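Local structure of ecto-NAD+ glycohydrolase (CD38 molecule) (Bos taurus, 3GC6) at residues Ala63-Tyr68 against Leu153-Ala158; Leu118-Glu123 against Ser147-Val152; Asn69-Leu74 against Thr109-Leu114; Leu93-Ala98 against Thr105-Leu110. The protein is a cell-surface glycoprotein of the ADP-ribosyl cyclase family, with a helical part packed beside a part built on a four-stranded parallel sheet. The protein carries 1 engineered substitution. All coordinates share one frame; numbering follows the deposited sequence.

Interaction 1: Ala63-Tyr68 against Leu153-Ala158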
loop_
_atom_site.group_PDB
_atom_site.type_symbol
_atom_site.label_atom_id
_atom_site.label_comp_id
_atom_site.label_asym_id
_atom_site.label_seq_id
_atom_site.Cartn_x
_atom_site.Cartn_y
_atom_site.Cartn_z
ATOM N N ALA A 63 28.331 -2.057 12.727
ATOM C CA ALA A 63 27.252 -1.337 12.066
ATOM C C ALA A 63 27.602 0.137 11.932
ATOM O O ALA A 63 28.149 0.741 12.859
ATOM C CB ALA A 63 25.933 -1.474 12.844
ATOM N N THR A 64 27.278 0.709 10.781
ATOM C CA THR A 64 27.354 2.169 10.613
ATOM C C THR A 64 26.003 2.752 10.154
ATOM O O THR A 64 25.171 2.048 9.603
ATOM C CB THR A 64 28.424 2.553 9.571
ATOM O OG1 THR A 64 28.005 2.031 8.306
ATOM C CG2 THR A 64 29.814 1.972 9.939
ATOM N N LYS A 65 25.785 4.050 10.397
ATOM C CA LYS A 65 24.576 4.717 9.918
ATOM C C LYS A 65 24.364 4.499 8.418
ATOM O O LYS A 65 23.232 4.273 7.966
ATOM C CB LYS A 65 24.683 6.221 10.228
ATOM C CG LYS A 65 24.734 6.466 11.728
ATOM C CD LYS A 65 24.373 7.888 12.067
ATOM C CE LYS A 65 25.466 8.830 11.684
ATOM N NZ LYS A 65 25.417 10.074 12.538
ATOM N N GLU A 66 25.465 4.536 7.668
ATOM C CA GLU A 66 25.405 4.439 6.205
ATOM C C GLU A 66 24.851 3.080 5.745
ATOM O O GLU A 66 24.280 2.970 4.662
ATOM C CB GLU A 66 26.790 4.687 5.581
ATOM C CG GLU A 66 27.353 6.107 5.801
ATOM C CD GLU A 66 27.761 6.414 7.239
ATOM O OE1 GLU A 66 28.313 5.526 7.940
ATOM O OE2 GLU A 66 27.523 7.572 7.672
ATOM N N ASP A 67 25.040 2.033 6.552
ATOM C CA ASP A 67 24.450 0.732 6.228
ATOM C C ASP A 67 22.918 0.801 6.043
ATOM O O ASP A 67 22.320 -0.049 5.378
ATOM C CB ASP A 67 24.778 -0.309 7.301
ATOM C CG ASP A 67 26.257 -0.715 7.293
ATOM O OD1 ASP A 67 26.884 -0.639 6.222
ATOM O OD2 ASP A 67 26.758 -1.108 8.353
ATOM N N TYR A 68 22.284 1.809 6.652
ATOM C CA TYR A 68 20.815 1.903 6.609
ATOM C C TYR A 68 20.317 2.973 5.622
ATOM O O TYR A 68 19.102 3.183 5.471
ATOM C CB TYR A 68 20.282 2.201 8.005
ATOM C CG TYR A 68 20.275 1.001 8.931
ATOM C CD1 TYR A 68 19.416 -0.090 8.687
ATOM C CD2 TYR A 68 21.114 0.955 10.061
ATOM C CE1 TYR A 68 19.382 -1.193 9.541
ATOM C CE2 TYR A 68 21.080 -0.159 10.923
ATOM C CZ TYR A 68 20.218 -1.213 10.664
ATOM O OH TYR A 68 20.164 -2.287 11.529
ATOM N N LEU A 153 17.580 6.283 12.530
ATOM C CA LEU A 153 16.165 6.623 12.339
ATOM C C LEU A 153 15.821 7.860 13.154
ATOM O O LEU A 153 15.088 8.744 12.681
ATOM C CB LEU A 153 15.224 5.472 12.718
ATOM C CG LEU A 153 13.859 5.501 12.015
ATOM C CD1 LEU A 153 13.990 5.229 10.495
ATOM C CD2 LEU A 153 12.915 4.520 12.696
ATOM N N SER A 154 16.321 7.897 14.378
ATOM C CA SER A 154 16.065 9.058 15.281
ATOM C C SER A 154 16.593 10.356 14.694
ATOM O O SER A 154 15.941 11.411 14.760
ATOM C CB SER A 154 16.750 8.837 16.637
ATOM O OG SER A 154 16.062 7.871 17.392
ATOM N N GLU A 155 17.809 10.309 14.159
ATOM C CA GLU A 155 18.411 11.509 13.516
ATOM C C GLU A 155 17.569 12.012 12.382
ATOM O O GLU A 155 17.301 13.216 12.278
ATOM C CB GLU A 155 19.816 11.191 12.984
ATOM C CG GLU A 155 20.810 10.905 14.083
ATOM C CD GLU A 155 22.233 10.712 13.565
ATOM O OE1 GLU A 155 22.404 10.416 12.371
ATOM O OE2 GLU A 155 23.181 10.826 14.375
ATOM N N ARG A 156 17.130 11.103 11.509
ATOM C CA ARG A 156 16.401 11.533 10.324
ATOM C C ARG A 156 15.028 12.081 10.740
ATOM O O ARG A 156 14.568 13.095 10.218
ATOM C CB ARG A 156 16.295 10.404 9.316
ATOM C CG ARG A 156 17.664 9.970 8.759
ATOM C CD ARG A 156 18.227 11.042 7.816
ATOM N NE ARG A 156 17.385 11.182 6.629
ATOM C CZ ARG A 156 17.589 10.517 5.487
ATOM N NH1 ARG A 156 18.610 9.674 5.393
ATOM N NH2 ARG A 156 16.771 10.686 4.453
ATOM N N PHE A 157 14.414 11.447 11.751
ATOM C CA PHE A 157 13.109 11.869 12.302
ATOM C C PHE A 157 13.251 13.296 12.874
ATOM O O PHE A 157 12.419 14.165 12.594
ATOM C CB PHE A 157 12.774 10.849 13.396
ATOM C CG PHE A 157 11.459 11.067 14.132
ATOM C CD1 PHE A 157 10.234 10.793 13.516
ATOM C CD2 PHE A 157 11.468 11.365 15.498
ATOM C CE1 PHE A 157 9.021 10.910 14.245
ATOM C CE2 PHE A 157 10.266 11.487 16.223
ATOM C CZ PHE A 157 9.052 11.269 15.594
ATOM N N ALA A 158 14.341 13.568 13.597
ATOM C CA ALA A 158 14.528 14.890 14.212
ATOM C C ALA A 158 14.839 15.939 13.142
ATOM O O ALA A 158 14.324 17.074 13.199
ATOM C CB ALA A 158 15.646 14.849 15.264
#
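The side chain of Lys65 reaches across the surface to the carboxylate of Glu155, its ammonium facing both oxygens in the carboxylate plane while its CD methylene passes over one side of the group. This is a forked salt bridge in the helical part of an ADP-ribosyl cyclase fold, fastening the short 3-10 turn 65-68 to helix 145-159. Lys65 NZ donates to Glu155 OE1 and Glu155 OE2, each at 3.0 Å, and each oxygen offers its syn lone pair, so the nitrogen sits in the mouth of the carboxylate. The two side chains meet at about a right angle. Glu155 runs out extended beyond CG, whereas Lys65 is bent at its third torsion (chi3 -73°), a turn that swings CE and NZ round to the two oxygens. Lys65 CD itself lies 3.2 Å from Glu155 OE1. A single pair of residues thus carries the whole contact, and both remain partly exposed to solvent. One helical turn earlier, Glu151 also touches the lysine, and this second acid would probably add to the negative potential around it.

The turn that presents Lys65 is tied down at its start by Thr64 and Asp67, paired in the reciprocal pattern of a capping box whose second leg is weak: Asp67 N lies 3.4 Å from Thr64 OG1. Behind it, the hydroxyl of Tyr68 bonds to Tyr145 O, and Tyr145 OH bonds to Asp67 OD2. In the stronger leg, Thr64 N donates to Asp67 OD2 over 3.1 Å, meeting that oxygen from 51° above the carboxylate plane.

Interaction 2: Leu118-Glu123 against Ser147-Val152; sequences LRWCGE and SVFWEV
Trp120 points the benzo edge of its indole at the face of Phe149 in a T-shaped stack. The six-membered ring of Trp120 and the ring of Phe149 have their centroids 5.3 Å apart and their planes 80° from one another. Two atoms of the indole rim do the touching: Trp120 CZ2 is 3.6 Å from Phe149 CB, which lies at the indole edge near its plane, and Trp120 CH2 is 3.8 Å from Phe149 CD2. The tryptophan gets there with CG placed between its backbone N and carbonyl carbon (chi1 63°), which swings the ring out of its extended strand-like segment to the helix.

On the helix itself Phe149 also sets CE2 over a face of the neighbouring Trp150, 3.6 Å above the plane of the indole. Trp150 turns its N-H edge back toward residues 118-123. There a water lying in its ring plane accepts from Trp150 NE1 at 2.9 Å and donates to Leu118 O at 2.7 Å, so one water serves both the carbonyl of buried Leu118 and the indole N-H. The N-H of Trp120 is held separately, by the hydroxyl of Tyr68, and the next residue, Cys121, is pinned by its disulfide to Cys134. With Phe51 adding a second edge-to-face partner for Trp120 and Phe20 and Phe55 meeting the same ring, the arrangement is an aromatic cluster in the hydrophobic core of the helical part of this ADP-ribosyl cyclase family protein.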
loop_
_atom_site.group_PDB
_atom_site.type_symbol
_atom_site.label_atom_id
_atom_site.label_comp_id
_atom_site.label_asym_id
_atom_site.label_seq_id
_atom_site.Cartn_x
_atom_site.Cartn_y
_atom_site.Cartn_z
ATOM N N LEU A 118 11.355 -5.410 18.251
ATOM C CA LEU A 118 12.109 -6.527 17.682
ATOM C C LEU A 118 13.610 -6.444 18.002
ATOM O O LEU A 118 14.139 -5.382 18.397
ATOM C CB LEU A 118 11.940 -6.614 16.168
ATOM C CG LEU A 118 10.499 -6.553 15.665
ATOM C CD1 LEU A 118 10.436 -6.784 14.142
ATOM C CD2 LEU A 118 9.652 -7.606 16.399
ATOM N N ARG A 119 14.269 -7.592 17.831
ATOM C CA ARG A 119 15.717 -7.727 17.961
ATOM C C ARG A 119 16.238 -8.344 16.676
ATOM O O ARG A 119 15.567 -9.171 16.062
ATOM C CB ARG A 119 16.048 -8.650 19.139
ATOM C CG ARG A 119 15.475 -8.187 20.470
ATOM C CD ARG A 119 16.053 -6.839 20.834
ATOM N NE ARG A 119 15.603 -6.330 22.126
ATOM C CZ ARG A 119 16.183 -6.619 23.284
ATOM N NH1 ARG A 119 17.240 -7.427 23.316
ATOM N NH2 ARG A 119 15.710 -6.100 24.412
ATOM N N TRP A 120 17.435 -7.939 16.257
ATOM C CA TRP A 120 18.038 -8.600 15.129
ATOM C C TRP A 120 19.521 -8.390 15.084
ATOM O O TRP A 120 20.054 -7.380 15.566
ATOM C CB TRP A 120 17.415 -8.111 13.823
ATOM C CG TRP A 120 17.642 -6.607 13.534
ATOM C CD1 TRP A 120 18.647 -6.053 12.811
ATOM C CD2 TRP A 120 16.823 -5.515 13.986
ATOM N NE1 TRP A 120 18.516 -4.671 12.755
ATOM C CE2 TRP A 120 17.397 -4.320 13.476
ATOM C CE3 TRP A 120 15.673 -5.427 14.775
ATOM C CZ2 TRP A 120 16.852 -3.068 13.717
ATOM C CZ3 TRP A 120 15.118 -4.180 15.003
ATOM C CH2 TRP A 120 15.704 -3.020 14.470
ATOM N N CYS A 121 20.178 -9.388 14.525
ATOM C CA CYS A 121 21.607 -9.308 14.208
ATOM C C CYS A 121 21.930 -10.475 13.280
ATOM O O CYS A 121 21.166 -11.454 13.218
ATOM C CB CYS A 121 22.473 -9.327 15.483
ATOM S SG CYS A 121 22.457 -10.912 16.445
ATOM N N GLY A 122 23.053 -10.363 12.577
ATOM C CA GLY A 122 23.513 -11.431 11.700
ATOM C C GLY A 122 24.827 -12.019 12.173
ATOM O O GLY A 122 25.283 -11.762 13.288
ATOM N N GLU A 123 25.455 -12.788 11.288
ATOM C CA GLU A 123 26.668 -13.519 11.635
ATOM C C GLU A 123 27.485 -13.568 10.339
ATOM O O GLU A 123 26.938 -13.878 9.297
ATOM C CB GLU A 123 26.267 -14.925 12.100
ATOM C CG GLU A 123 27.421 -15.925 12.189
ATOM C CD GLU A 123 28.264 -15.784 13.433
ATOM O OE1 GLU A 123 28.097 -14.824 14.226
ATOM O OE2 GLU A 123 29.133 -16.663 13.623
ATOM N N SER A 147 21.020 -1.020 17.713
ATOM C CA SER A 147 21.249 0.315 18.268
ATOM C C SER A 147 21.450 1.364 17.174
ATOM O O SER A 147 20.863 2.468 17.227
ATOM C CB SER A 147 22.489 0.280 19.193
ATOM O OG SER A 147 22.254 -0.585 20.290
ATOM N N VAL A 148 22.271 1.028 16.169
ATOM C CA VAL A 148 22.544 1.964 15.088
ATOM C C VAL A 148 21.274 2.283 14.273
ATOM O O VAL A 148 21.040 3.430 13.869
ATOM C CB VAL A 148 23.729 1.494 14.226
ATOM C CG1 VAL A 148 23.836 2.348 12.985
ATOM C CG2 VAL A 148 24.991 1.573 15.082
ATOM N N PHE A 149 20.414 1.291 14.062
ATOM C CA PHE A 149 19.139 1.536 13.372
ATOM C C PHE A 149 18.365 2.643 14.100
ATOM O O PHE A 149 17.900 3.622 13.491
ATOM C CB PHE A 149 18.289 0.264 13.368
ATOM C CG PHE A 149 16.889 0.492 12.896
ATOM C CD1 PHE A 149 16.587 0.524 11.527
ATOM C CD2 PHE A 149 15.874 0.694 13.816
ATOM C CE1 PHE A 149 15.227 0.743 11.084
ATOM C CE2 PHE A 149 14.549 0.918 13.388
ATOM C CZ PHE A 149 14.242 0.931 12.032
ATOM N N TRP A 150 18.194 2.488 15.412
ATOM C CA TRP A 150 17.346 3.468 16.119
ATOM C C TRP A 150 18.040 4.836 16.160
ATOM O O TRP A 150 17.373 5.869 16.180
ATOM C CB TRP A 150 16.992 2.949 17.515
ATOM C CG TRP A 150 15.997 1.847 17.429
ATOM C CD1 TRP A 150 16.219 0.522 17.681
ATOM C CD2 TRP A 150 14.611 1.958 17.070
ATOM N NE1 TRP A 150 15.058 -0.214 17.484
ATOM C CE2 TRP A 150 14.057 0.660 17.095
ATOM C CE3 TRP A 150 13.790 3.026 16.684
ATOM C CZ2 TRP A 150 12.693 0.417 16.794
ATOM C CZ3 TRP A 150 12.462 2.787 16.370
ATOM C CH2 TRP A 150 11.914 1.493 16.423
ATOM N N GLU A 151 19.371 4.831 16.197
ATOM C CA GLU A 151 20.121 6.091 16.199
ATOM C C GLU A 151 19.892 6.812 14.870
ATOM O O GLU A 151 19.555 8.013 14.859
ATOM C CB GLU A 151 21.609 5.794 16.482
ATOM C CG GLU A 151 22.666 6.751 16.014
ATOM C CD GLU A 151 24.026 6.013 15.970
ATOM O OE1 GLU A 151 24.359 5.333 16.971
ATOM O OE2 GLU A 151 24.726 6.047 14.941
ATOM N N VAL A 152 20.069 6.133 13.733
ATOM C CA VAL A 152 19.958 6.842 12.474
ATOM C C VAL A 152 18.492 7.181 12.174
ATOM O O VAL A 152 18.193 8.252 11.630
ATOM C CB VAL A 152 20.640 6.091 11.301
ATOM C CG1 VAL A 152 20.017 4.765 11.087
ATOM C CG2 VAL A 152 20.608 6.971 10.025
HETATM O O HOH W 1 13.652 -2.728 18.019
#

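Interaction 3: Asn69-Leu74 against Thr109-Leu114; sequences NSLINL and TLLGYL
Leu111 divides its methyls, CD2 to Leu71 and CD1 to Ile72, and no hydrogen bond crosses the contact. Leu71 and Leu111 reach toward each other tip to tip, with Leu71 CD1 at 3.8 Å from Leu111 CD2. The other branch goes to the backbone side: Leu111 CD1 is 3.9 Å from Ile72 CA and about as far from Leu71 O, while Ile72, in the conformer described (one of two), crosses the Leu111 side chain at about a right angle. Leu71 carries CG anti to the backbone N (chi1 178°), a rotation that brings its methyls round toward Leu111.

Here two short helices of the helical part of the ADP-ribosyl cyclase fold, 69-74 and 110-115, pack with their closest CA atoms, those of Ile72 and Leu111, 7.8 Å apart. Helix 145-159 completes the core around them, Phe149 touching Leu71, Val152 touching Ile72 and Leu153 touching Leu111.

The hydrogen bonds serve the helices themselves. Thr109 is the N-cap of helix 110-115, its OG1 accepting from Gly112 N at 3.0 Å with an N-H...O angle of 147°. The first full helical turn follows directly, with Tyr113 N bonded to Thr109 O at 2.8 Å.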
loop_
_atom_site.group_PDB
_atom_site.type_symbol
_atom_site.label_atom_id
_atom_site.label_comp_id
_atom_site.label_asym_id
_atom_site.label_seq_id
_atom_site.Cartn_x
_atom_site.Cartn_y
_atom_site.Cartn_z
ATOM N N ASN A 69 21.243 3.640 4.930
ATOM C CA ASN A 69 20.798 4.697 4.008
ATOM C C ASN A 69 19.782 4.197 2.963
ATOM O O ASN A 69 18.769 4.864 2.718
ATOM C CB ASN A 69 21.994 5.453 3.350
ATOM C CG ASN A 69 22.502 6.648 4.190
ATOM O OD1 ASN A 69 22.684 7.748 3.660
ATOM N ND2 ASN A 69 22.739 6.441 5.489
ATOM N N SER A 70 20.028 3.042 2.346
ATOM C CA SER A 70 19.105 2.505 1.316
ATOM C C SER A 70 17.707 2.131 1.856
ATOM O O SER A 70 16.679 2.319 1.186
ATOM C CB SER A 70 19.731 1.311 0.595
ATOM O OG SER A 70 20.879 1.710 -0.143
ATOM N N LEU A 71 17.671 1.589 3.071
ATOM C CA LEU A 71 16.401 1.286 3.733
ATOM C C LEU A 71 15.635 2.589 4.026
ATOM O O LEU A 71 14.431 2.690 3.745
ATOM C CB LEU A 71 16.681 0.551 5.044
ATOM C CG LEU A 71 15.402 0.240 5.832
ATOM C CD1 LEU A 71 14.457 -0.750 5.139
ATOM C CD2 LEU A 71 15.794 -0.269 7.197
ATOM N N ILE A 72 16.326 3.573 4.598
ATOM C CA ILE A 72 15.665 4.839 4.947
ATOM C C ILE A 72 15.145 5.545 3.687
ATOM O O ILE A 72 14.047 6.125 3.690
ATOM C CB ILE A 72 16.612 5.740 5.772
ATOM C CG1 ILE A 72 16.564 5.305 7.241
ATOM C CG2 ILE A 72 16.257 7.246 5.597
ATOM C CD1 ILE A 72 17.797 5.575 8.063
ATOM N N ASN A 73 15.907 5.453 2.600
ATOM C CA ASN A 73 15.472 6.047 1.326
ATOM C C ASN A 73 14.159 5.477 0.823
ATOM O O ASN A 73 13.393 6.171 0.161
ATOM C CB ASN A 73 16.523 5.880 0.226
ATOM C CG ASN A 73 17.706 6.797 0.410
ATOM O OD1 ASN A 73 17.690 7.715 1.241
ATOM N ND2 ASN A 73 18.757 6.547 -0.374
ATOM N N LEU A 74 13.897 4.209 1.132
ATOM C CA LEU A 74 12.662 3.575 0.687
ATOM C C LEU A 74 11.446 4.015 1.520
ATOM O O LEU A 74 10.310 3.914 1.057
ATOM C CB LEU A 74 12.774 2.055 0.741
ATOM C CG LEU A 74 13.712 1.433 -0.300
ATOM C CD1 LEU A 74 13.939 -0.023 0.000
ATOM C CD2 LEU A 74 13.143 1.615 -1.699
ATOM N N THR A 109 6.154 5.798 12.508
ATOM C CA THR A 109 6.622 5.877 11.127
ATOM C C THR A 109 6.625 4.451 10.561
ATOM O O THR A 109 6.567 3.479 11.325
ATOM C CB THR A 109 8.070 6.443 11.059
ATOM O OG1 THR A 109 8.993 5.587 11.744
ATOM C CG2 THR A 109 8.107 7.858 11.678
ATOM N N LEU A 110 6.735 4.306 9.236
ATOM C CA LEU A 110 6.737 2.945 8.658
ATOM C C LEU A 110 7.860 2.095 9.264
ATOM O O LEU A 110 7.633 0.999 9.809
ATOM C CB LEU A 110 6.879 3.015 7.146
ATOM C CG LEU A 110 6.661 1.715 6.358
ATOM C CD1 LEU A 110 6.276 2.029 4.898
ATOM C CD2 LEU A 110 7.926 0.867 6.398
ATOM N N LEU A 111 9.081 2.630 9.201
ATOM C CA LEU A 111 10.221 1.838 9.658
ATOM C C LEU A 111 10.176 1.605 11.179
ATOM O O LEU A 111 10.591 0.538 11.664
ATOM C CB LEU A 111 11.559 2.482 9.215
ATOM C CG LEU A 111 11.783 2.444 7.699
ATOM C CD1 LEU A 111 13.104 3.137 7.353
ATOM C CD2 LEU A 111 11.795 0.960 7.170
ATOM N N GLY A 112 9.773 2.646 11.933
ATOM C CA GLY A 112 9.651 2.509 13.387
ATOM C C GLY A 112 8.612 1.454 13.738
ATOM O O GLY A 112 8.777 0.692 14.699
ATOM N N TYR A 113 7.528 1.426 12.978
ATOM C CA TYR A 113 6.490 0.437 13.192
ATOM C C TYR A 113 6.985 -0.978 12.895
ATOM O O TYR A 113 6.716 -1.918 13.662
ATOM C CB TYR A 113 5.269 0.803 12.326
ATOM C CG TYR A 113 4.076 -0.110 12.513
ATOM C CD1 TYR A 113 3.158 0.144 13.513
ATOM C CD2 TYR A 113 3.850 -1.198 11.675
ATOM C CE1 TYR A 113 2.041 -0.695 13.695
ATOM C CE2 TYR A 113 2.733 -2.032 11.840
ATOM C CZ TYR A 113 1.846 -1.775 12.859
ATOM O OH TYR A 113 0.726 -2.593 13.039
ATOM N N LEU A 114 7.716 -1.147 11.795
ATOM C CA LEU A 114 8.252 -2.485 11.502
ATOM C C LEU A 114 9.136 -2.998 12.648
ATOM O O LEU A 114 9.057 -4.164 13.012
ATOM C CB LEU A 114 9.104 -2.469 10.234
ATOM C CG LEU A 114 8.452 -2.789 8.907
ATOM C CD1 LEU A 114 7.046 -2.254 8.768
ATOM C CD2 LEU A 114 9.403 -2.481 7.682
#

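Interaction 4: Leu93-Ala98 against Thr105-Leu110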
loop_
_atom_site.group_PDB
_atom_site.type_symbol
_atom_site.label_atom_id
_atom_site.label_comp_id
_atom_site.label_asym_id
_atom_site.label_seq_id
_atom_site.Cartn_x
_atom_site.Cartn_y
_atom_site.Cartn_z
ATOM N N LEU A 93 2.758 6.110 28.042
ATOM C CA LEU A 93 1.967 7.340 28.014
ATOM C C LEU A 93 2.077 8.045 26.667
ATOM O O LEU A 93 1.073 8.514 26.132
ATOM C CB LEU A 93 2.433 8.278 29.116
ATOM C CG LEU A 93 1.763 9.644 29.078
ATOM C CD1 LEU A 93 0.250 9.600 29.336
ATOM C CD2 LEU A 93 2.503 10.553 30.073
ATOM N N ALA A 94 3.300 8.131 26.136
ATOM C CA ALA A 94 3.513 8.874 24.896
ATOM C C ALA A 94 2.735 8.242 23.754
ATOM O O ALA A 94 2.159 8.948 22.917
ATOM C CB ALA A 94 5.039 8.956 24.548
ATOM N N HIS A 95 2.692 6.917 23.734
ATOM C CA HIS A 95 2.010 6.240 22.626
ATOM C C HIS A 95 0.497 6.321 22.784
ATOM O O HIS A 95 -0.217 6.518 21.799
ATOM C CB HIS A 95 2.594 4.851 22.415
ATOM C CG HIS A 95 4.054 4.895 22.045
ATOM N ND1 HIS A 95 4.493 5.063 20.741
ATOM C CD2 HIS A 95 5.176 4.860 22.811
ATOM C CE1 HIS A 95 5.815 5.102 20.716
ATOM N NE2 HIS A 95 6.255 4.980 21.959
ATOM N N GLU A 96 0.025 6.278 24.029
ATOM C CA GLU A 96 -1.412 6.517 24.266
ATOM C C GLU A 96 -1.794 7.927 23.806
ATOM O O GLU A 96 -2.797 8.125 23.111
ATOM C CB GLU A 96 -1.775 6.290 25.740
ATOM C CG GLU A 96 -3.270 6.493 26.068
ATOM C CD GLU A 96 -4.210 5.550 25.326
ATOM O OE1 GLU A 96 -3.748 4.514 24.780
ATOM O OE2 GLU A 96 -5.430 5.860 25.319
ATOM N N TYR A 97 -0.986 8.918 24.186
ATOM C CA TYR A 97 -1.250 10.293 23.772
ATOM C C TYR A 97 -1.262 10.412 22.246
ATOM O O TYR A 97 -2.171 11.010 21.667
ATOM C CB TYR A 97 -0.163 11.181 24.381
ATOM C CG TYR A 97 -0.048 12.597 23.857
ATOM C CD1 TYR A 97 -0.986 13.571 24.200
ATOM C CD2 TYR A 97 1.052 12.978 23.106
ATOM C CE1 TYR A 97 -0.843 14.896 23.770
ATOM C CE2 TYR A 97 1.200 14.294 22.675
ATOM C CZ TYR A 97 0.250 15.226 22.983
ATOM O OH TYR A 97 0.406 16.529 22.556
ATOM N N ALA A 98 -0.256 9.845 21.584
ATOM C CA ALA A 98 -0.194 9.944 20.135
ATOM C C ALA A 98 -1.395 9.296 19.509
ATOM O O ALA A 98 -1.935 9.841 18.550
ATOM C CB ALA A 98 1.081 9.331 19.601
ATOM N N THR A 105 4.623 9.244 16.875
ATOM C CA THR A 105 5.961 9.026 17.438
ATOM C C THR A 105 6.867 8.353 16.390
ATOM O O THR A 105 6.394 7.986 15.313
ATOM C CB THR A 105 5.951 8.097 18.680
ATOM O OG1 THR A 105 5.544 6.782 18.291
ATOM C CG2 THR A 105 4.971 8.631 19.753
ATOM N N LEU A 106 8.132 8.153 16.769
ATOM C CA LEU A 106 9.079 7.476 15.883
ATOM C C LEU A 106 8.543 6.087 15.552
ATOM O O LEU A 106 8.712 5.604 14.438
ATOM C CB LEU A 106 10.438 7.380 16.573
ATOM C CG LEU A 106 11.591 6.746 15.773
ATOM C CD1 LEU A 106 11.805 7.513 14.484
ATOM C CD2 LEU A 106 12.861 6.677 16.618
ATOM N N GLU A 107 7.910 5.448 16.533
ATOM C CA GLU A 107 7.398 4.091 16.341
ATOM C C GLU A 107 6.123 4.045 15.517
ATOM O O GLU A 107 5.604 2.963 15.229
ATOM C CB GLU A 107 7.216 3.415 17.706
ATOM C CG GLU A 107 8.488 3.247 18.491
ATOM C CD GLU A 107 9.026 4.551 19.099
ATOM O OE1 GLU A 107 8.239 5.484 19.344
ATOM O OE2 GLU A 107 10.225 4.646 19.379
ATOM N N ASP A 108 5.631 5.218 15.105
ATOM C CA ASP A 108 4.466 5.309 14.239
ATOM C C ASP A 108 4.849 5.615 12.780
ATOM O O ASP A 108 3.986 5.745 11.921
ATOM C CB ASP A 108 3.488 6.360 14.773
ATOM C CG ASP A 108 2.943 6.008 16.147
ATOM O OD1 ASP A 108 2.413 4.862 16.288
ATOM O OD2 ASP A 108 3.006 6.859 17.071
ATOM N N THR A 109 6.154 5.798 12.508
ATOM C CA THR A 109 6.622 5.877 11.127
ATOM C C THR A 109 6.625 4.451 10.561
ATOM O O THR A 109 6.567 3.479 11.325
ATOM C CB THR A 109 8.070 6.443 11.059
ATOM O OG1 THR A 109 8.993 5.587 11.744
ATOM C CG2 THR A 109 8.107 7.858 11.678
ATOM N N LEU A 110 6.735 4.306 9.236
ATOM C CA LEU A 110 6.737 2.945 8.658
ATOM C C LEU A 110 7.860 2.095 9.264
ATOM O O LEU A 110 7.633 0.999 9.809
ATOM C CB LEU A 110 6.879 3.015 7.146
ATOM C CG LEU A 110 6.661 1.715 6.358
ATOM C CD1 LEU A 110 6.276 2.029 4.898
ATOM C CD2 LEU A 110 7.926 0.867 6.398
HETATM O O HOH W 2 1.925 5.715 19.309
#
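His95 and Ala98, on one side of helix 91-101, meet Thr105 and its neighbours in the following turn. The imidazole and the Thr105 side chain cross at about a right angle: Thr105 OG1 lies 3.2 Å from His95 ND1, and the methyl Thr105 CG2 is 4.0 Å from Ala98 CB. Glu107 approaches the ring edge with its carboxylate turned 75° from the imidazole plane, although its OE1 is modelled too close to the ring for its exact position to be trusted. That oxygen takes its hydrogen bond from the indole N-H of Trp87, whose ring packs edge-to-face with His95.

A water in the imidazole plane stands 3.0 Å from His95 ND1 and donates to Asp108 OD2 at 2.7 Å, bridging helix and turn. What positions this acid is Thr105: its backbone N donates to the anti lone pair of Asp108 OD2 over 2.9 Å, closing the 3-10 turn 106-108 with a side chain at its start. At the far end Thr109 OG1 donates to Leu106 O at 2.7 Å, in the carbonyl plane, so the turn is tied at both ends. Thr105 to Asp108 form the TLED signature sequence of ADP-ribosyl cyclases. The polar link that can be assigned between the segments runs through the water. Since that water and the Thr105 N-H together hold Asp108 OD2 in place, the histidine edge is tied to the TLED turn indirectly, by a water-mediated link.

From the N terminus, the turn 63-68 opens the widest loop, which interaction 1 closes at 153-158 on helix 145-159; the other three contacts all fall within it. Helix 69-74 follows at once and closes on 109-114 in interaction 3. Inside that second loop, interaction 4 joins helix 91-101 to 105-110, so interactions 3 and 4 end on the same piece of chain and share Thr109 and Leu110. Interaction 2 comes afterwards, in series, joining 118-123 to 147-152. No loops cross. Interactions 1 and 2 use successive turns of helix 145-159, and Leu106, Leu111 and Ile72 also touch that helix, which therefore connects all four.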